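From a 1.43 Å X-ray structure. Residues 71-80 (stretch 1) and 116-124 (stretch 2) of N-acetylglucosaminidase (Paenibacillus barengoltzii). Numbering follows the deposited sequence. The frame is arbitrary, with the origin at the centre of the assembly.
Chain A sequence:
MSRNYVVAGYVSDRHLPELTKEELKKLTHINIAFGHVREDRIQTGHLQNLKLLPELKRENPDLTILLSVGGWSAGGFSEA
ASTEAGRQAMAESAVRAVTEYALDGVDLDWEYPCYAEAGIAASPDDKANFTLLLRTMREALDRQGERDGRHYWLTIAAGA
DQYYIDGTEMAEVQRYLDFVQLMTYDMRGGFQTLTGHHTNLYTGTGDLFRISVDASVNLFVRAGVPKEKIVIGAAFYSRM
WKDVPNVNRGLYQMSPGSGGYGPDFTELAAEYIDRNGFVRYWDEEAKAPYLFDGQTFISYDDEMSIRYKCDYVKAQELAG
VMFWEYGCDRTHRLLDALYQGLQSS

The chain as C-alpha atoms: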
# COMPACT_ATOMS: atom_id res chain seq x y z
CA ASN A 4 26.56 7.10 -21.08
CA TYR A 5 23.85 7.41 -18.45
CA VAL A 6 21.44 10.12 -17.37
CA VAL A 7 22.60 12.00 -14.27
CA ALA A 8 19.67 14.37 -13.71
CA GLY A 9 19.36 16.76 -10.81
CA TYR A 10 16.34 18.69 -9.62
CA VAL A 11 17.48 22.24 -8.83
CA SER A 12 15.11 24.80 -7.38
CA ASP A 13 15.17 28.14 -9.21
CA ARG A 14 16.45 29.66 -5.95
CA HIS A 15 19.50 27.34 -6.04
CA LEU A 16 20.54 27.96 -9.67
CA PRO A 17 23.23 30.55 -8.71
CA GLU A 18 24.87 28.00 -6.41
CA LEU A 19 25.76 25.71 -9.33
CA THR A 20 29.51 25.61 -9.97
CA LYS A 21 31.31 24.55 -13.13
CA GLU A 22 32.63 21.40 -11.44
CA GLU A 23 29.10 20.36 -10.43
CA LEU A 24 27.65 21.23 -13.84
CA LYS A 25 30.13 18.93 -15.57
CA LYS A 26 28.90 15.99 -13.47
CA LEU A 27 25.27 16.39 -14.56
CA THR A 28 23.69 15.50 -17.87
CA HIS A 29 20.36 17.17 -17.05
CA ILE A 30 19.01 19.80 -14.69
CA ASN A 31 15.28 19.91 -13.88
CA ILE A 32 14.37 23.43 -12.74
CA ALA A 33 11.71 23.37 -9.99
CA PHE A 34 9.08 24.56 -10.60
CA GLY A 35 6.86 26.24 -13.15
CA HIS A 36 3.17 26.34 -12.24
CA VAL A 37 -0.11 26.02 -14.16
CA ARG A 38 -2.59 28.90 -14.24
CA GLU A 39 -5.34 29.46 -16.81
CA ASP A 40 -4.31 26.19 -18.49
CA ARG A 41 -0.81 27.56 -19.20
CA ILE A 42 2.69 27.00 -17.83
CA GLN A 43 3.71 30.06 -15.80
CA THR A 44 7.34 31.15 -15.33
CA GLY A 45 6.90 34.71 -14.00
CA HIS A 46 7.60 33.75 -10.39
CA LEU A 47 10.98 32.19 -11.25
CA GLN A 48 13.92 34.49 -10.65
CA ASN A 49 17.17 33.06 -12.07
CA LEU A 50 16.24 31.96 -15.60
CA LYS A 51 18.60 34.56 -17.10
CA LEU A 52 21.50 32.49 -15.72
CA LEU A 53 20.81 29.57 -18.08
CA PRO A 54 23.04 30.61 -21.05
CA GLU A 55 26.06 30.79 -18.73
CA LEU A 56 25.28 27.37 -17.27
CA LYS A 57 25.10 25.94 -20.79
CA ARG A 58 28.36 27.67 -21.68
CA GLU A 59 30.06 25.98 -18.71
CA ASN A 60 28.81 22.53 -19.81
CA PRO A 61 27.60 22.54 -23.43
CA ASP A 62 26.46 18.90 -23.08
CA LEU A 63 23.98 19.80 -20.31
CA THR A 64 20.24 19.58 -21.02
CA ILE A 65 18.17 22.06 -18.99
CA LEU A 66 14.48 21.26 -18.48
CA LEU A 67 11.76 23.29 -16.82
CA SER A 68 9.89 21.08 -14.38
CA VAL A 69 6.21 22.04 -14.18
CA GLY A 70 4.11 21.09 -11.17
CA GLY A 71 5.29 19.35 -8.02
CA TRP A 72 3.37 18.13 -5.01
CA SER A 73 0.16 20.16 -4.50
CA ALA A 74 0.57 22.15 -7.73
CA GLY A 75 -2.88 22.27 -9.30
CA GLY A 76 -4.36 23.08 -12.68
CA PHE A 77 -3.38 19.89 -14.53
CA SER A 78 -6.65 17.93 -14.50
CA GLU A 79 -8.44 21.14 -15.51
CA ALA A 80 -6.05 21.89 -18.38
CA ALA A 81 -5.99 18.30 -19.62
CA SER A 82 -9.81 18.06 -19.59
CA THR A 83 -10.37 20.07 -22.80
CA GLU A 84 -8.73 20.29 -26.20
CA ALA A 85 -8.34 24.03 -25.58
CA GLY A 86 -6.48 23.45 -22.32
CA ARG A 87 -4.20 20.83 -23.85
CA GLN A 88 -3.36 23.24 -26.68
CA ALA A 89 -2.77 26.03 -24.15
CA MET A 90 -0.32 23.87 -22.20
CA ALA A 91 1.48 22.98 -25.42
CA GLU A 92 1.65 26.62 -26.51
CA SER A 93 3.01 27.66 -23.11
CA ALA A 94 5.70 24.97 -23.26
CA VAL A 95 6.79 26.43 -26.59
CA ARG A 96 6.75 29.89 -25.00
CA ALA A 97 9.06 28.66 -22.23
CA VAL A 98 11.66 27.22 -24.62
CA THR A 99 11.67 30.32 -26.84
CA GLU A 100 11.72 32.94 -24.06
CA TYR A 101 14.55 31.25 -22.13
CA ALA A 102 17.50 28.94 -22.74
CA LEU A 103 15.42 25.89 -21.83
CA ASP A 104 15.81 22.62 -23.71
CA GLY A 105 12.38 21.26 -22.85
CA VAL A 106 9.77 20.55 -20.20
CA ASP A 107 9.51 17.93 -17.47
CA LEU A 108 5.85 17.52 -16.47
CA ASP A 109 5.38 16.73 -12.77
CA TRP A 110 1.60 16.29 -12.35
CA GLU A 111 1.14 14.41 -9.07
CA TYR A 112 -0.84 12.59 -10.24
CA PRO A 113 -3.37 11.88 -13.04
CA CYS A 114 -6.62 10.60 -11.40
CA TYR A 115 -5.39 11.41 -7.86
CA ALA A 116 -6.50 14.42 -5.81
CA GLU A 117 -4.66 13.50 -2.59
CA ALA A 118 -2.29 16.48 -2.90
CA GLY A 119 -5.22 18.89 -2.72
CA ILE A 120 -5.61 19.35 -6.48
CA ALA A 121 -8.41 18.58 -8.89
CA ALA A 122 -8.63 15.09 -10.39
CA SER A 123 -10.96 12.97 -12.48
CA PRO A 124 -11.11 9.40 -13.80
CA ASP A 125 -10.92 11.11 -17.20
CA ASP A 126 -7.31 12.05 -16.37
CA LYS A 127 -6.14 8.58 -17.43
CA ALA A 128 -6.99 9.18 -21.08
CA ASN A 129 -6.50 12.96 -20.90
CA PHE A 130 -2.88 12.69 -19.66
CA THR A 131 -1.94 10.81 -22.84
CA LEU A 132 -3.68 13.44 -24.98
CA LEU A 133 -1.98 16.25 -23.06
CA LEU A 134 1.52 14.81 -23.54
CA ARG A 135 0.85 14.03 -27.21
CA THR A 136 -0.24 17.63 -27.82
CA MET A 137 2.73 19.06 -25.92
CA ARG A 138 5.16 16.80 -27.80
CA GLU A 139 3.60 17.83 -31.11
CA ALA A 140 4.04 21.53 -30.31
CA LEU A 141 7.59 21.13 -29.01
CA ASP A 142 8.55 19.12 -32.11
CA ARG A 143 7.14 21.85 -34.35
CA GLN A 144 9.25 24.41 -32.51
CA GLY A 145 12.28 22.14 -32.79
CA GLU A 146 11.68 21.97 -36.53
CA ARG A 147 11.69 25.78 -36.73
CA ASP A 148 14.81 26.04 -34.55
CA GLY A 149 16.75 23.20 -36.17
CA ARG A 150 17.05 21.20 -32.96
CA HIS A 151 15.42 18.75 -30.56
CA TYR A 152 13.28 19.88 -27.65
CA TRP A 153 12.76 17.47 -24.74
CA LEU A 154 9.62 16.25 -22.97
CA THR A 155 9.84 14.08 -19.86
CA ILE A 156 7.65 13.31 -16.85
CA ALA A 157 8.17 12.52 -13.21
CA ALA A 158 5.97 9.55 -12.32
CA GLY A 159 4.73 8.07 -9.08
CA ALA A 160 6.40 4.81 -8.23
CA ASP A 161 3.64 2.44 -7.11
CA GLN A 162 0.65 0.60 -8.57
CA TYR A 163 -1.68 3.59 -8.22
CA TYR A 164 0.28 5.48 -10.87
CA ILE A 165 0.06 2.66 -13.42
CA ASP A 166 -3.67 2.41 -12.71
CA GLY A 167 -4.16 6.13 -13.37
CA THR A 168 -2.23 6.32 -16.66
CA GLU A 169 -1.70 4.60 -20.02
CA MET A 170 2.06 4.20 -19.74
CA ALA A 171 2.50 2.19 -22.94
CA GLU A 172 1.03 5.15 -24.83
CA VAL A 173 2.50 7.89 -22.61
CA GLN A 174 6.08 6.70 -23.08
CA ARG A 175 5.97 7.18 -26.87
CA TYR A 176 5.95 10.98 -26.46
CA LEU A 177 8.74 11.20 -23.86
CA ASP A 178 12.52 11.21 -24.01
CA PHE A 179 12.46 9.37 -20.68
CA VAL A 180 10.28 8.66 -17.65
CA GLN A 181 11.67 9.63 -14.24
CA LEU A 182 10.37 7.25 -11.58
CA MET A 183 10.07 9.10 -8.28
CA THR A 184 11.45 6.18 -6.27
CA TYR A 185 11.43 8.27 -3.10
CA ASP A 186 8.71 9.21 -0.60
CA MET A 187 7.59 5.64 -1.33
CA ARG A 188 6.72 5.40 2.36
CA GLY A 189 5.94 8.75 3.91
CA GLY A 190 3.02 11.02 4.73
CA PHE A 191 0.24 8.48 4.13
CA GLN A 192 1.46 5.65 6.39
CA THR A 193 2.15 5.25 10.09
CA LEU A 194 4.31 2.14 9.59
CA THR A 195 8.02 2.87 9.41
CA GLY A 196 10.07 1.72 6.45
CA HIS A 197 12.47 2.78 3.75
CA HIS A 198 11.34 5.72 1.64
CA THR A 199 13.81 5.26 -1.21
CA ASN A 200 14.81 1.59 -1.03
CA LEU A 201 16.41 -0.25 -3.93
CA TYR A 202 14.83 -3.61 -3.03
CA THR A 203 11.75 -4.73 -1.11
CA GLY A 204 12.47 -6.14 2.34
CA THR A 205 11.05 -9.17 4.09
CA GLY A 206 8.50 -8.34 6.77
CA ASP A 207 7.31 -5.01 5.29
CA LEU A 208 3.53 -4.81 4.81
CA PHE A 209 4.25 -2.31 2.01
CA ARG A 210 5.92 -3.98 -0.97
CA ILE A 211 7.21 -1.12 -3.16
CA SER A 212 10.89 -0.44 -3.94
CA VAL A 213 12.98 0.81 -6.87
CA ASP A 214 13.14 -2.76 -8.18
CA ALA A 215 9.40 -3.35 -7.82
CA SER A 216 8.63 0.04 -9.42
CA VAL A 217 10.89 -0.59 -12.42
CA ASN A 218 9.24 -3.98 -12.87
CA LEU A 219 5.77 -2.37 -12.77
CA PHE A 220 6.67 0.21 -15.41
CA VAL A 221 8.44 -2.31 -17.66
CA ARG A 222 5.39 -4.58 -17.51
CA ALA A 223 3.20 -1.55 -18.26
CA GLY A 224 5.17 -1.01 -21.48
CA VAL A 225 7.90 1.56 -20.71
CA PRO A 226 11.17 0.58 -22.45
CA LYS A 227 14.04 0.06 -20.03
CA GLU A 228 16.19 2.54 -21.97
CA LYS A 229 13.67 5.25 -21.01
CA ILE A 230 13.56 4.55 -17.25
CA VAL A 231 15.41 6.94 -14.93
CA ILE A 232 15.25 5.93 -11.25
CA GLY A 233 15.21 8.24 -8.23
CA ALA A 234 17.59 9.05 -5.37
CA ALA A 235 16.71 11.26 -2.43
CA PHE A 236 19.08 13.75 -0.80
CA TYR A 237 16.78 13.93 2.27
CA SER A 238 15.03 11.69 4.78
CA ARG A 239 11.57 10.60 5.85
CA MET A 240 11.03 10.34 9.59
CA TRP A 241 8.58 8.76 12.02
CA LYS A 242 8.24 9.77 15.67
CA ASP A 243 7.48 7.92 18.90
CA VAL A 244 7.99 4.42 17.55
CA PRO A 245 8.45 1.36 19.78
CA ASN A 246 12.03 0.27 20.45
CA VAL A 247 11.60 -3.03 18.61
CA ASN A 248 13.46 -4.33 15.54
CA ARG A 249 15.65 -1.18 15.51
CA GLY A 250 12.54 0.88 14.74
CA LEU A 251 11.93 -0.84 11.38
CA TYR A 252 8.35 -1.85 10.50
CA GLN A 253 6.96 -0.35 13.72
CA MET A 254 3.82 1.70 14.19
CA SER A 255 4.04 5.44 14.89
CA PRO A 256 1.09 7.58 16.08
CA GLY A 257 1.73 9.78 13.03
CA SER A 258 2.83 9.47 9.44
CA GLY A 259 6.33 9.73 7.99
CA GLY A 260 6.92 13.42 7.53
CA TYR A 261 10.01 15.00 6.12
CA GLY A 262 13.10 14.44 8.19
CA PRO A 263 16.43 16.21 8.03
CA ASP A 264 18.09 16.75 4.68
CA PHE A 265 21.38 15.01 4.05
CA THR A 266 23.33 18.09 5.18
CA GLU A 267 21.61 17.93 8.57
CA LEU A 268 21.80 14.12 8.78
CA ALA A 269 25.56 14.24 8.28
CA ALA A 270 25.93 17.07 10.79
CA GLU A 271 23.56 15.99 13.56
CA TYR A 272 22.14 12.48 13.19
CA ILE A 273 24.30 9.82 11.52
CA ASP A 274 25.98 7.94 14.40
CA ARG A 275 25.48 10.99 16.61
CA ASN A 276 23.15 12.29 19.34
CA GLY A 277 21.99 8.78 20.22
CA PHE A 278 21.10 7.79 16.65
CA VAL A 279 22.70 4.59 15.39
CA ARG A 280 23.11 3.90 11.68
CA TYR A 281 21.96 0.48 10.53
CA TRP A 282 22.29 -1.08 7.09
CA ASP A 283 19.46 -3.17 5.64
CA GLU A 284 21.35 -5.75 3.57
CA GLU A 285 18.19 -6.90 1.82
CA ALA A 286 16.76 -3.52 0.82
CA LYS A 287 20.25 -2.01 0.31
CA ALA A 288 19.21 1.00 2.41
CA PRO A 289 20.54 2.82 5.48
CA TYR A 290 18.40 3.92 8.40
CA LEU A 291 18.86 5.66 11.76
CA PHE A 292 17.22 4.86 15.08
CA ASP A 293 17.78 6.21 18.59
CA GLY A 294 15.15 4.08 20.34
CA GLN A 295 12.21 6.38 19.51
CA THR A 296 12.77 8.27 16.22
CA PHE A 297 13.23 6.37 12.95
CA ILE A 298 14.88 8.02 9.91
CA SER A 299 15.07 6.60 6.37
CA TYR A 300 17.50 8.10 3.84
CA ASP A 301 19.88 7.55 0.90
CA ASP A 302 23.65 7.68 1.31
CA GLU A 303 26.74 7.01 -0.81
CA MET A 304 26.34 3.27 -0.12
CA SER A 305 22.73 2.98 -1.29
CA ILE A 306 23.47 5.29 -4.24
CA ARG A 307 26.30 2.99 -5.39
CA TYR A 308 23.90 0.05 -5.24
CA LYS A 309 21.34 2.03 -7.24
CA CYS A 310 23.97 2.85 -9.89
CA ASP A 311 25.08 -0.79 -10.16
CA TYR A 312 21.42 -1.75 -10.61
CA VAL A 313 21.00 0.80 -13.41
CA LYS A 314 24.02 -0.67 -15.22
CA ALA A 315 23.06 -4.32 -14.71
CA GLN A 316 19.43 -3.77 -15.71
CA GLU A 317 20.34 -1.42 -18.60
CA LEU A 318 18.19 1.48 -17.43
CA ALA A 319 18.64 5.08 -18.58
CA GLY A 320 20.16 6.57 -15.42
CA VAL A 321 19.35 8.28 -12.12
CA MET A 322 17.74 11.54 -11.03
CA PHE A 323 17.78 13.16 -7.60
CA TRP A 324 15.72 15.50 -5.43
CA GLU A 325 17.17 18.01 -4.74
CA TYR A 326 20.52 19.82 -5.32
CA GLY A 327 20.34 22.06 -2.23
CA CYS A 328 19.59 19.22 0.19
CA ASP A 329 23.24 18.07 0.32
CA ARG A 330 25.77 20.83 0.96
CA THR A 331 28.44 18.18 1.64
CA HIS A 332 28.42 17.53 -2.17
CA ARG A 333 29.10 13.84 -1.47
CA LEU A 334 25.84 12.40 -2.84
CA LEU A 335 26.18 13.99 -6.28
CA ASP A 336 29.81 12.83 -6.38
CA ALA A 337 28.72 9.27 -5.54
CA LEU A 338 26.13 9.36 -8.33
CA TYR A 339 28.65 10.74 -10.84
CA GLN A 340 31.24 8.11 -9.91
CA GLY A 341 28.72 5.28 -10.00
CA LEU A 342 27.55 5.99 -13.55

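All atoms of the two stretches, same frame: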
# COMPACT_ATOMS: atom_id res chain seq x y z
N GLY A 71 4.86 19.66 -9.37
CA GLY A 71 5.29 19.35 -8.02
C GLY A 71 4.11 19.03 -7.13
O GLY A 71 2.95 19.22 -7.49
N TRP A 72 4.42 18.52 -5.94
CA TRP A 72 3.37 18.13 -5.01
C TRP A 72 2.52 19.32 -4.62
O TRP A 72 3.03 20.35 -4.18
CB TRP A 72 3.97 17.49 -3.76
CG TRP A 72 2.92 16.99 -2.81
CD1 TRP A 72 2.51 17.57 -1.64
CD2 TRP A 72 2.13 15.81 -2.95
NE1 TRP A 72 1.53 16.82 -1.05
CE2 TRP A 72 1.27 15.73 -1.83
CE3 TRP A 72 2.08 14.80 -3.92
CZ2 TRP A 72 0.37 14.68 -1.66
CZ3 TRP A 72 1.17 13.76 -3.75
CH2 TRP A 72 0.33 13.71 -2.62
N SER A 73 1.20 19.18 -4.81
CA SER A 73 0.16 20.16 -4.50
C SER A 73 0.01 21.26 -5.54
O SER A 73 -0.79 22.18 -5.34
CB SER A 73 0.24 20.76 -3.09
OG SER A 73 0.19 19.73 -2.12
N ALA A 74 0.73 21.18 -6.65
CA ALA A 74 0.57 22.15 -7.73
C ALA A 74 -0.63 21.74 -8.57
O ALA A 74 -0.63 20.67 -9.18
CB ALA A 74 1.84 22.17 -8.58
N GLY A 75 -1.65 22.60 -8.62
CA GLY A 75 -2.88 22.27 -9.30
C GLY A 75 -2.93 22.77 -10.73
O GLY A 75 -1.96 23.28 -11.28
N GLY A 76 -4.10 22.59 -11.34
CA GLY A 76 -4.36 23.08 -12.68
C GLY A 76 -4.23 22.05 -13.78
O GLY A 76 -4.66 22.32 -14.90
N PHE A 77 -3.68 20.87 -13.48
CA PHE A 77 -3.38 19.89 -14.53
C PHE A 77 -4.63 19.16 -15.00
O PHE A 77 -4.85 19.03 -16.21
CB PHE A 77 -2.38 18.87 -14.01
CG PHE A 77 -0.98 19.38 -13.90
CD1 PHE A 77 -0.17 19.47 -15.01
CD2 PHE A 77 -0.47 19.75 -12.66
CE1 PHE A 77 1.14 19.93 -14.90
CE2 PHE A 77 0.83 20.22 -12.55
CZ PHE A 77 1.64 20.30 -13.67
N SER A 78 -5.43 18.61 -14.08
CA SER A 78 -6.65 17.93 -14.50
C SER A 78 -7.55 18.88 -15.28
O SER A 78 -8.15 18.50 -16.29
CB SER A 78 -7.38 17.34 -13.29
OG SER A 78 -8.59 16.71 -13.65
N GLU A 79 -7.64 20.13 -14.82
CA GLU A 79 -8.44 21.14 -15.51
C GLU A 79 -7.92 21.39 -16.92
O GLU A 79 -8.69 21.35 -17.90
CB GLU A 79 -8.40 22.44 -14.70
CG GLU A 79 -8.98 22.34 -13.27
CD GLU A 79 -7.94 22.05 -12.20
OE1 GLU A 79 -6.98 21.29 -12.46
OE2 GLU A 79 -8.09 22.60 -11.08
N ALA A 80 -6.61 21.63 -17.06
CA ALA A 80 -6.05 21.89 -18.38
C ALA A 80 -6.18 20.68 -19.29
O ALA A 80 -6.51 20.82 -20.48
CB ALA A 80 -4.58 22.29 -18.25
N ALA A 116 -6.32 13.09 -6.37
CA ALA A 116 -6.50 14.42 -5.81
C ALA A 116 -5.90 14.56 -4.42
O ALA A 116 -6.10 15.59 -3.77
CB ALA A 116 -7.99 14.78 -5.78
N GLU A 117 -5.14 13.55 -3.97
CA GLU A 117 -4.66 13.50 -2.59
C GLU A 117 -3.77 14.68 -2.23
O GLU A 117 -3.65 15.00 -1.03
CB GLU A 117 -3.91 12.19 -2.36
CG GLU A 117 -4.78 11.00 -2.05
CD GLU A 117 -5.36 10.29 -3.26
OE1 GLU A 117 -5.21 10.78 -4.40
OE2 GLU A 117 -6.02 9.25 -3.04
N ALA A 118 -3.14 15.33 -3.20
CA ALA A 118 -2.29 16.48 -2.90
C ALA A 118 -3.08 17.77 -2.75
O ALA A 118 -2.47 18.82 -2.54
CB ALA A 118 -1.21 16.65 -3.98
N GLY A 119 -4.41 17.70 -2.81
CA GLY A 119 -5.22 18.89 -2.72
C GLY A 119 -5.43 19.58 -4.05
O GLY A 119 -5.58 20.81 -4.08
N ILE A 120 -5.43 18.82 -5.14
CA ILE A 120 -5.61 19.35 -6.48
C ILE A 120 -6.82 18.66 -7.10
O ILE A 120 -7.32 17.65 -6.59
CB ILE A 120 -4.35 19.15 -7.36
CG1 ILE A 120 -4.05 17.65 -7.55
CG2 ILE A 120 -3.16 19.87 -6.74
CD1 ILE A 120 -2.98 17.35 -8.63
N ALA A 121 -7.32 19.22 -8.19
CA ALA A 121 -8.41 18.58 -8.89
C ALA A 121 -7.96 17.29 -9.58
O ALA A 121 -6.80 17.15 -10.00
CB ALA A 121 -9.01 19.53 -9.93
N ALA A 122 -8.89 16.35 -9.70
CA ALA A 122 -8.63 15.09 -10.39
C ALA A 122 -9.94 14.52 -10.91
O ALA A 122 -11.03 14.87 -10.44
CB ALA A 122 -7.96 14.04 -9.50
N SER A 123 -9.81 13.60 -11.85
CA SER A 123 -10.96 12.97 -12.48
C SER A 123 -10.54 11.62 -13.04
O SER A 123 -9.39 11.47 -13.46
CB SER A 123 -11.49 13.86 -13.61
OG SER A 123 -12.40 13.14 -14.44
N PRO A 124 -11.43 10.63 -13.06
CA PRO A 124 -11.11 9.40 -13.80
C PRO A 124 -10.75 9.67 -15.25
O PRO A 124 -10.03 8.87 -15.85
CB PRO A 124 -12.39 8.56 -13.69
CG PRO A 124 -13.24 9.23 -12.69
CD PRO A 124 -12.80 10.63 -12.53
O HOH W 1 -3.37 23.15 -5.18
O HOH W 2 -6.21 21.74 -9.35
O HOH W 3 -5.31 19.19 -11.24

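What holds Trp72 and Ser73 against the second stretch? Both sit at the middle of a type II beta turn that runs from Gly71 to Ala74 and is closed by Ala74 N donating to Gly71 O at 3.1 Å. The CA-to-CB bond of Trp72 points sideways, but with chi1 at -177° (t) and chi2 at -103° the indole reaches across and lays one face over Ala118. The methyl carbon Ala118 CB lies 3.3 Å from the centroid of the Trp72 six-membered ring and only 9° off its normal, a nearly ideal CH-pi contact. Ser73 adds the polar part: in the m rotamer its OG donates a hydrogen bond to Ala118 O at 2.8 Å. Ala118 is thus engaged through both its methyl and its carbonyl.

How does Ile120 fill the next part of the contact? Its CA-to-CB bond points toward the first stretch, and chi1 in p puts CG2 against the backbone. Ile120 CG2 lies 3.6 Å from Ser73 O, 3.6 Å from Ala74 O and 3.5 Å from Gly75 CA, so a branched apolar side chain packs here against main chain. The Ala74 side chain points away and leaves its carbonyl to meet the isoleucine.

Why is Glu79 bent back on itself? Its chi1 is m, but chi2 is 94°, between wells, and this carries the carboxylate to the start of its own helix, where Gly76 is the N-cap. Two waters lie there. Water 2 accepts from Gly76 N at 3.0 Å and from Ala121 N at 3.0 Å, and donates to Glu79 OE2 at 2.7 Å; water 3 accepts from Ser78 N at 2.9 Å and donates to Glu79 OE1 at 2.9 Å and to Ala121 O at 2.8 Å. The carboxylate therefore reaches the backbone of Ala121 through water, while Glu79 OE2 also comes within 3.4 Å of Ala121 CB.

What does buried Ser78 do in the first turn of the helix? Its CA-to-CB bond points toward the second stretch, and Ser78 CB packs 3.3 Å from Ala121 O. With chi1 at 178° (t), its hydroxyl lies alongside the extended backbone that follows, Ser78 OG being 3.6 Å from Ala122 CA. That hydroxyl is hydrogen-bonded to a residue just outside the stretches, and its contacts here are ones of packing. Ser123, also t, points its CA-to-CB bond toward this site, while its side chain caps a backbone N just past the stretch.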